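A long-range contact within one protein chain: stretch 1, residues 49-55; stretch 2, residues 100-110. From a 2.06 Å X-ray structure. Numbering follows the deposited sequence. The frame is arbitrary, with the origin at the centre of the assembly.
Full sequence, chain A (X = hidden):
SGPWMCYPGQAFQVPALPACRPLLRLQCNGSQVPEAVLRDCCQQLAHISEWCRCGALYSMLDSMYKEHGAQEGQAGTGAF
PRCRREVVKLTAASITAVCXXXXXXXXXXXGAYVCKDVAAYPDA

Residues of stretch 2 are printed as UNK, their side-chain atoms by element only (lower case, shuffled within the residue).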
# COMPACT_ATOMS: atom_id res chain seq x y z
N SER A 49 -3.27 12.03 -14.28
CA SER A 49 -4.24 11.07 -14.79
C SER A 49 -4.02 9.67 -14.22
O SER A 49 -2.91 9.31 -13.86
CB SER A 49 -4.18 11.03 -16.32
OG SER A 49 -3.60 9.84 -16.79
N GLU A 50 -5.08 8.87 -14.22
CA GLU A 50 -5.03 7.47 -13.79
C GLU A 50 -3.89 6.68 -14.42
O GLU A 50 -3.37 5.73 -13.83
CB GLU A 50 -6.33 6.77 -14.16
CG GLU A 50 -7.40 6.87 -13.12
CD GLU A 50 -8.64 6.05 -13.47
OE1 GLU A 50 -8.53 5.10 -14.28
OE2 GLU A 50 -9.73 6.35 -12.90
N TRP A 51 -3.57 7.04 -15.66
CA TRP A 51 -2.55 6.37 -16.44
C TRP A 51 -1.13 6.73 -16.01
O TRP A 51 -0.20 5.96 -16.24
CB TRP A 51 -2.75 6.69 -17.92
CG TRP A 51 -4.04 6.15 -18.46
CD1 TRP A 51 -5.26 6.76 -18.42
CD2 TRP A 51 -4.23 4.91 -19.16
NE1 TRP A 51 -6.19 5.97 -19.05
CE2 TRP A 51 -5.59 4.83 -19.51
CE3 TRP A 51 -3.37 3.85 -19.53
CZ2 TRP A 51 -6.12 3.74 -20.21
CZ3 TRP A 51 -3.91 2.76 -20.23
CH2 TRP A 51 -5.27 2.72 -20.56
N CYS A 52 -0.95 7.90 -15.41
CA CYS A 52 0.39 8.41 -15.16
C CYS A 52 0.72 8.56 -13.70
O CYS A 52 1.82 8.98 -13.35
CB CYS A 52 0.58 9.75 -15.85
SG CYS A 52 0.48 9.62 -17.66
N ARG A 53 -0.23 8.21 -12.83
CA ARG A 53 -0.03 8.34 -11.39
C ARG A 53 1.11 7.46 -10.87
O ARG A 53 1.92 7.92 -10.08
CB ARG A 53 -1.33 7.99 -10.65
CG ARG A 53 -1.91 9.12 -9.84
CD ARG A 53 -3.18 9.75 -10.44
NE ARG A 53 -4.42 9.16 -9.96
CZ ARG A 53 -5.64 9.67 -10.16
NH1 ARG A 53 -5.84 10.94 -10.49
NH2 ARG A 53 -6.69 8.93 -9.90
N CYS A 54 1.24 6.23 -11.37
CA CYS A 54 2.35 5.35 -11.01
C CYS A 54 3.68 5.80 -11.58
O CYS A 54 4.74 5.53 -11.01
CB CYS A 54 2.10 3.94 -11.50
SG CYS A 54 0.74 3.14 -10.61
N GLY A 55 3.60 6.39 -12.77
CA GLY A 55 4.75 7.02 -13.38
C GLY A 55 5.30 8.22 -12.63
O GLY A 55 6.52 8.32 -12.46
N UNK A 100 -6.78 6.86 -1.89
CA UNK A 100 -7.97 6.33 -2.58
C UNK A 100 -8.08 6.82 -4.03
O UNK A 100 -9.17 7.12 -4.53
c UNK A 100 -11.13 6.80 2.04
n UNK A 100 -11.48 7.30 3.21
n UNK A 100 -9.89 6.36 1.85
c UNK A 100 -9.27 6.66 -1.81
n UNK A 100 -12.03 6.69 1.06
c UNK A 100 -9.10 7.01 -0.35
c UNK A 100 -9.38 5.87 0.58
N UNK A 101 -6.94 6.83 -4.72
CA UNK A 101 -6.87 7.26 -6.11
C UNK A 101 -6.55 6.03 -6.96
O UNK A 101 -5.55 5.35 -6.72
c UNK A 101 -6.02 9.84 -6.33
c UNK A 101 -7.41 10.21 -5.95
c UNK A 101 -5.01 10.55 -5.46
c UNK A 101 -5.78 8.33 -6.28
N UNK A 102 -7.45 5.66 -7.89
CA UNK A 102 -7.16 4.52 -8.76
C UNK A 102 -6.17 4.83 -9.88
O UNK A 102 -5.92 5.99 -10.23
c UNK A 102 -8.82 6.17 -8.08
c UNK A 102 -9.32 5.39 -9.28
c UNK A 102 -8.55 4.12 -9.30
N UNK A 103 -5.52 3.78 -10.34
CA UNK A 103 -4.53 3.88 -11.39
C UNK A 103 -4.95 2.85 -12.45
O UNK A 103 -5.80 2.01 -12.18
c UNK A 103 -3.06 2.22 -10.10
c UNK A 103 -3.11 3.58 -10.81
c UNK A 103 -2.48 1.09 -10.92
c UNK A 103 -2.76 4.60 -9.75
N UNK A 104 -4.50 2.99 -13.70
CA UNK A 104 -4.69 1.89 -14.62
C UNK A 104 -3.41 1.10 -14.84
O UNK A 104 -2.33 1.68 -14.95
c UNK A 104 -5.34 2.32 -15.96
c UNK A 104 -5.82 3.74 -15.89
c UNK A 104 -4.42 2.08 -17.11
N UNK A 105 -3.52 -0.21 -14.61
CA UNK A 105 -2.37 -1.10 -14.44
C UNK A 105 -1.57 -1.24 -15.73
O UNK A 105 -0.34 -1.24 -15.71
c UNK A 105 -1.59 -3.37 -13.73
c UNK A 105 -2.81 -2.50 -13.97
c UNK A 105 -3.62 -2.39 -12.70
N UNK A 106 -2.27 -1.32 -16.85
CA UNK A 106 -1.62 -1.23 -18.15
C UNK A 106 -2.62 -1.02 -19.30
O UNK A 106 -3.78 -0.66 -19.08
o UNK A 106 -2.81 -3.77 -18.43
o UNK A 106 -0.94 -4.83 -18.04
c UNK A 106 -0.77 -2.49 -18.40
c UNK A 106 -1.57 -3.78 -18.27
N UNK A 107 -2.18 -1.37 -20.50
CA UNK A 107 -2.90 -1.06 -21.73
C UNK A 107 -4.31 -1.66 -21.78
O UNK A 107 -5.19 -1.12 -22.46
c UNK A 107 -2.09 -1.53 -22.92
N UNK A 108 -4.52 -2.74 -21.03
CA UNK A 108 -5.84 -3.35 -20.90
C UNK A 108 -6.86 -2.37 -20.34
O UNK A 108 -8.04 -2.42 -20.70
o UNK A 108 -5.33 -4.20 -18.69
c UNK A 108 -5.77 -4.57 -19.98
N UNK A 109 -6.41 -1.44 -19.50
CA UNK A 109 -7.33 -0.56 -18.80
C UNK A 109 -7.78 -1.17 -17.49
O UNK A 109 -8.75 -0.71 -16.86
N UNK A 110 -7.12 -2.28 -17.12
CA UNK A 110 -7.27 -2.89 -15.79
C UNK A 110 -6.95 -1.88 -14.69
O UNK A 110 -5.90 -1.25 -14.72
c UNK A 110 -6.92 -5.38 -16.29
c UNK A 110 -6.33 -4.10 -15.67
o UNK A 110 -6.21 -6.41 -16.35
o UNK A 110 -8.10 -5.37 -16.71
O HOH W 1 -8.56 2.77 -12.81

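Position 100 carries seven side-chain atoms, three carbons, a nitrogen, and a carbon bearing two more nitrogens, and stays clear of stretch 1; the guanidinium identifies Arg100. With positive phi, it is the first residue beyond a helix, which closes in a Schellman motif.

At position 101 four carbons fork at the second, and the branching carbon lies over one face of the Arg53 guanidinium. The pattern is that of leucine. Leu101 points toward stretch 1, its CG 3.7 Å from Arg53 NH2.

Three carbons at position 102 close a ring onto the backbone nitrogen. The backbone O accepts a hydrogen bond from Arg53 NH2 at 3.1 Å, near the guanidinium plane, while a ring carbon approaches the Glu50 carboxylate. This is Pro102, with CG 3.8 Å from Glu50 OE2.

Position 103 has four carbons forked at the first, one arm two carbons long. The short arm packs on Arg53, the long arm reaches Cys54, and the backbone CA makes a CA-H...O contact with Glu50 O at 3.3 Å. The residue is Ile103; its CG2 is 3.8 Å from Arg53 CB and its CD1 3.8 Å from Cys54 SG.

Position 104 shows one carbon carrying two others, one over the Trp51 ring and the other near the Glu50 carboxylate. The fork matches valine, and Val104 points toward stretch 1. Its CG2 lies 3.3 Å from the centroid of the Trp51 six-membered ring, 18° off the normal, a CH-pi contact over one face; CG1 approaches Glu50 OE1 to 3.4 Å.

The same three-carbon fork at position 105 points away and touches nothing on stretch 1; it gives Val105.

At position 106 are two carbons, the second carrying two oxygens. This carboxylate faces no partner on stretch 1, but the backbone O comes within 3.6 Å of Trp51 CZ3. The residue is Asp106.

Position 107 has a single side-chain carbon, and its CA lies at the indole edge, 4.2 Å from Trp51 CZ3. This is Ala107.

Position 108, one carbon then one oxygen, is Ser108, whose OG donates to Asp106 OD1 at 2.6 Å.

Position 109 has no side-chain atoms. Gly109 has a phi of 89°, at which a CB would jam against the preceding carbonyl O.

At position 110 two carbons and a terminal pair of oxygens give Asp110. Its backbone N donates to Ser108 OG at 3.1 Å, helping to fold the turn.

The contact is anchored by the backbone: Val104 N donates to Glu50 O at 3.0 Å, bringing the short strand against stretch 1. A water donates to both Glu50 OE1 (2.8 Å) and Ile103 O (2.9 Å), adding a bridge. Arg53 joins polar and apolar packing, and Trp51, although its CB points away, brings its indole back over Val104.

Stretch 2, residues 100-110: RLPIVVDASGD
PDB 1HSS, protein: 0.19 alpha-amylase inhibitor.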